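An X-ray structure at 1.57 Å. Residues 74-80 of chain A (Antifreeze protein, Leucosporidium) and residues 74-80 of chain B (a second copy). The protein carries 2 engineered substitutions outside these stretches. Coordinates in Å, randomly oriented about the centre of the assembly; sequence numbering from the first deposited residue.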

ATOM      1  N   THR A  74       0.601   5.669 -16.366  1.00 20.70           N
ATOM      2  CA  THR A  74      -0.018   6.090 -15.101  1.00 20.33           C
ATOM      3  C   THR A  74      -1.506   5.741 -14.967  1.00 19.31           C
ATOM      4  O   THR A  74      -2.318   5.999 -15.894  1.00 21.26           O
ATOM      5  N   PRO A  75      -1.936   5.196 -13.806  1.00 17.44           N
ATOM      6  CA  PRO A  75      -1.202   5.003 -12.531  1.00 16.51           C
ATOM      7  C   PRO A  75      -0.538   3.629 -12.381  1.00 14.37           C
ATOM      8  O   PRO A  75      -0.181   3.238 -11.261  1.00 13.66           O
ATOM      9  N   THR A  76      -0.343   2.898 -13.497  1.00 13.30           N
ATOM     10  CA  THR A  76       0.189   1.549 -13.290  1.00 12.92           C
ATOM     11  C   THR A  76       1.563   1.443 -12.618  1.00 12.10           C
ATOM     12  O   THR A  76       1.757   0.594 -11.723  1.00 12.05           O
ATOM     13  N   PRO A  77       2.565   2.307 -12.968  1.00 12.16           N
ATOM     14  CA  PRO A  77       3.833   2.207 -12.263  1.00 11.76           C
ATOM     15  C   PRO A  77       3.721   2.366 -10.715  1.00 11.02           C
ATOM     16  O   PRO A  77       4.327   1.600  -9.997  1.00 10.93           O
ATOM     17  N   ASN A  78       2.910   3.333 -10.260  1.00 12.43           N
ATOM     18  CA  ASN A  78       2.845   3.530  -8.818  1.00 11.41           C
ATOM     19  C   ASN A  78       1.968   2.462  -8.124  1.00  9.76           C
ATOM     20  O   ASN A  78       2.256   2.144  -6.994  1.00 11.67           O
ATOM     21  N   TYR A  79       0.965   1.918  -8.847  1.00 10.86           N
ATOM     22  CA  TYR A  79       0.164   0.788  -8.338  1.00 11.57           C
ATOM     23  C   TYR A  79       1.059  -0.451  -8.139  1.00 10.22           C
ATOM     24  O   TYR A  79       1.043  -1.078  -7.067  1.00 10.91           O
ATOM     25  N   LEU A  80       1.851  -0.762  -9.160  1.00 10.13           N
ATOM     26  CA  LEU A  80       2.818  -1.839  -9.054  1.00 10.17           C
ATOM     27  C   LEU A  80       3.898  -1.660  -7.996  1.00 11.81           C
ATOM     28  O   LEU A  80       4.325  -2.618  -7.293  1.00 12.01           O
TER
ATOM     29  N   THR B  74     -10.069   0.845 -14.417  1.00 16.59           N
ATOM     30  CA  THR B  74      -8.980  -0.005 -13.895  1.00 17.02           C
ATOM     31  C   THR B  74      -7.560   0.457 -14.340  1.00 15.87           C
ATOM     32  O   THR B  74      -7.377   0.725 -15.543  1.00 17.73           O
ATOM     33  N   PRO B  75      -6.552   0.534 -13.416  1.00 14.75           N
ATOM     34  CA  PRO B  75      -6.547   0.107 -11.983  1.00 13.11           C
ATOM     35  C   PRO B  75      -6.828   1.260 -10.983  1.00 12.08           C
ATOM     36  O   PRO B  75      -6.498   1.112  -9.810  1.00 12.51           O
ATOM     37  N   THR B  76      -7.461   2.320 -11.446  1.00 12.36           N
ATOM     38  CA  THR B  76      -7.658   3.510 -10.528  1.00 10.87           C
ATOM     39  C   THR B  76      -8.481   3.168  -9.284  1.00 12.22           C
ATOM     40  O   THR B  76      -8.089   3.577  -8.200  1.00 11.78           O
ATOM     41  N   PRO B  77      -9.590   2.387  -9.409  1.00 11.33           N
ATOM     42  CA  PRO B  77     -10.334   2.081  -8.164  1.00 11.48           C
ATOM     43  C   PRO B  77      -9.472   1.378  -7.097  1.00 11.33           C
ATOM     44  O   PRO B  77      -9.486   1.806  -5.905  1.00 11.93           O
ATOM     45  N   ASN B  78      -8.689   0.375  -7.472  1.00 11.33           N
ATOM     46  CA  ASN B  78      -7.894  -0.362  -6.483  1.00 12.44           C
ATOM     47  C   ASN B  78      -6.696   0.500  -6.008  1.00 10.64           C
ATOM     48  O   ASN B  78      -6.298   0.358  -4.867  1.00 13.35           O
ATOM     49  N   TYR B  79      -6.179   1.338  -6.899  1.00 10.43           N
ATOM     50  CA  TYR B  79      -5.044   2.216  -6.533  1.00  9.45           C
ATOM     51  C   TYR B  79      -5.564   3.177  -5.431  1.00  8.65           C
ATOM     52  O   TYR B  79      -4.877   3.365  -4.405  1.00  9.76           O
ATOM     53  N   LEU B  80      -6.683   3.829  -5.693  1.00  9.25           N
ATOM     54  CA  LEU B  80      -7.300   4.721  -4.661  1.00  9.10           C
ATOM     55  C   LEU B  80      -7.696   3.997  -3.391  1.00 10.29           C
ATOM     56  O   LEU B  80      -7.569   4.586  -2.282  1.00 10.39           O
TER

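The two copies meet through the first turns of equivalent helices, whose axes cross at 45° and come within 10.2 Å, and the contact is almost symmetric. Thr A74 (chi1 m) takes no part. Pro A75, preceded by a cis peptide bond, occupies the N-cap position, and its CA-to-CB bond points toward chain B. Its CG lies 4.1 Å from CG of Pro B75 and 3.6 Å from OG1 of Thr B76, while its CB sits over one face of the Tyr B79 ring, 4.1 Å from the centroid, in a CH-pi contact. A compact, rigid proline ring suits this flat aromatic surface. The CA-to-CB bond of Thr A76 (m) points sideways, its OG1 3.8 Å from CG of Pro B75; that hydroxyl is hydrogen-bonded elsewhere in the structure. Pro A77 is out of reach. Asn A78 (m) points toward the partner, its short CB meeting OH of Tyr B79 at 3.7 Å. The CA-to-CB bond of Tyr A79 points sideways; with chi1 t its flat ring offers one face to CB of Pro B75, repeating the CH-pi contact, while its hydroxyl reaches polar partners. Its CD1 lies 4.0 Å from CB of Tyr B79. A water O donates to OH of Tyr A79 (3.2 Å) and weakly accepts from ND2 of Asn B78 (2.8 Å). Leu A80 (m, t) is also out of reach.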

ATOM      1  CB  THR A  74       0.263   7.656 -14.979  1.00 21.98           C
ATOM      2  OG1 THR A  74       1.684   7.894 -15.173  1.00 24.27           O
ATOM      3  CG2 THR A  74      -0.074   8.121 -13.642  1.00 20.12           C
ATOM      4  CB  PRO A  75      -2.321   5.073 -11.501  1.00 15.53           C
ATOM      5  CG  PRO A  75      -3.491   4.559 -12.183  1.00 18.58           C
ATOM      6  CD  PRO A  75      -3.367   4.874 -13.624  1.00 18.33           C
ATOM      7  CB  THR A  76       0.088   0.765 -14.606  1.00 11.39           C
ATOM      8  OG1 THR A  76      -1.283   0.618 -14.935  1.00 13.03           O
ATOM      9  CG2 THR A  76       0.800  -0.639 -14.560  1.00 13.16           C
ATOM     10  CB  PRO A  77       4.733   3.300 -12.974  1.00 14.16           C
ATOM     11  CG  PRO A  77       4.087   3.394 -14.363  1.00 14.38           C
ATOM     12  CD  PRO A  77       2.630   3.268 -14.103  1.00 14.68           C
ATOM     13  CB  ASN A  78       2.349   4.960  -8.483  1.00 13.32           C
ATOM     14  CG  ASN A  78       3.455   5.984  -8.664  1.00 16.34           C
ATOM     15  OD1 ASN A  78       4.615   5.698  -8.506  1.00 19.75           O
ATOM     16  ND2 ASN A  78       3.051   7.178  -8.920  1.00 23.05           N
ATOM     17  CB  TYR A  79      -0.911   0.509  -9.356  1.00 12.04           C
ATOM     18  CG  TYR A  79      -1.862  -0.639  -9.010  1.00 10.96           C
ATOM     19  CD1 TYR A  79      -2.664  -0.606  -7.848  1.00 12.60           C
ATOM     20  CD2 TYR A  79      -1.953  -1.719  -9.883  1.00 12.38           C
ATOM     21  CE1 TYR A  79      -3.549  -1.659  -7.567  1.00 14.54           C
ATOM     22  CE2 TYR A  79      -2.881  -2.754  -9.625  1.00 15.29           C
ATOM     23  CZ  TYR A  79      -3.642  -2.714  -8.468  1.00 14.31           C
ATOM     24  OH  TYR A  79      -4.551  -3.728  -8.129  1.00 13.07           O
ATOM     25  CB  LEU A  80       3.492  -2.096 -10.435  1.00 11.97           C
ATOM     26  CG  LEU A  80       2.633  -2.854 -11.478  1.00 11.69           C
ATOM     27  CD1 LEU A  80       3.319  -2.658 -12.814  1.00 11.02           C
ATOM     28  CD2 LEU A  80       2.540  -4.351 -11.088  1.00 12.96           C
TER
ATOM     29  CB  THR B  74      -9.239  -1.475 -14.376  1.00 16.78           C
ATOM     30  OG1 THR B  74     -10.562  -1.821 -13.965  1.00 21.30           O
ATOM     31  CG2 THR B  74      -8.310  -2.403 -13.706  1.00 20.07           C
ATOM     32  CB  PRO B  75      -5.122  -0.402 -11.786  1.00 13.63           C
ATOM     33  CG  PRO B  75      -4.300   0.606 -12.635  1.00 15.36           C
ATOM     34  CD  PRO B  75      -5.173   0.867 -13.852  1.00 15.23           C
ATOM     35  CB  THR B  76      -8.153   4.675 -11.300  1.00 11.33           C
ATOM     36  OG1 THR B  76      -7.087   5.096 -12.183  1.00 11.30           O
ATOM     37  CG2 THR B  76      -8.531   5.853 -10.324  1.00 10.27           C
ATOM     38  CB  PRO B  77     -11.459   1.155  -8.683  1.00 12.43           C
ATOM     39  CG  PRO B  77     -11.760   1.829 -10.032  1.00 11.93           C
ATOM     40  CD  PRO B  77     -10.394   2.029 -10.629  1.00 12.35           C
ATOM     41  CB  ASN B  78      -7.296  -1.653  -7.099  1.00 13.11           C
ATOM     42  CG  ASN B  78      -8.292  -2.741  -7.240  1.00 18.85           C
ATOM     43  OD1 ASN B  78      -9.325  -2.725  -6.598  1.00 19.08           O
ATOM     44  ND2 ASN B  78      -7.954  -3.730  -8.067  1.00 22.78           N
ATOM     45  CB  TYR B  79      -4.578   2.926  -7.815  1.00 10.50           C
ATOM     46  CG  TYR B  79      -3.521   3.989  -7.584  1.00 10.07           C
ATOM     47  CD1 TYR B  79      -2.230   3.640  -7.096  1.00 10.95           C
ATOM     48  CD2 TYR B  79      -3.798   5.329  -7.858  1.00  9.57           C
ATOM     49  CE1 TYR B  79      -1.222   4.609  -6.900  1.00 12.66           C
ATOM     50  CE2 TYR B  79      -2.771   6.305  -7.677  1.00 10.79           C
ATOM     51  CZ  TYR B  79      -1.528   5.906  -7.179  1.00 10.98           C
ATOM     52  OH  TYR B  79      -0.473   6.789  -7.013  1.00 13.07           O
ATOM     53  CB  LEU B  80      -8.473   5.549  -5.206  1.00  9.50           C
ATOM     54  CG  LEU B  80      -8.216   6.605  -6.256  1.00  8.59           C
ATOM     55  CD1 LEU B  80      -9.542   6.905  -6.930  1.00 10.08           C
ATOM     56  CD2 LEU B  80      -7.616   7.832  -5.532  1.00 10.16           C
TER
HETATM   57  O   HOH W   1      -6.718  -3.004 -10.430  1.00 25.62           O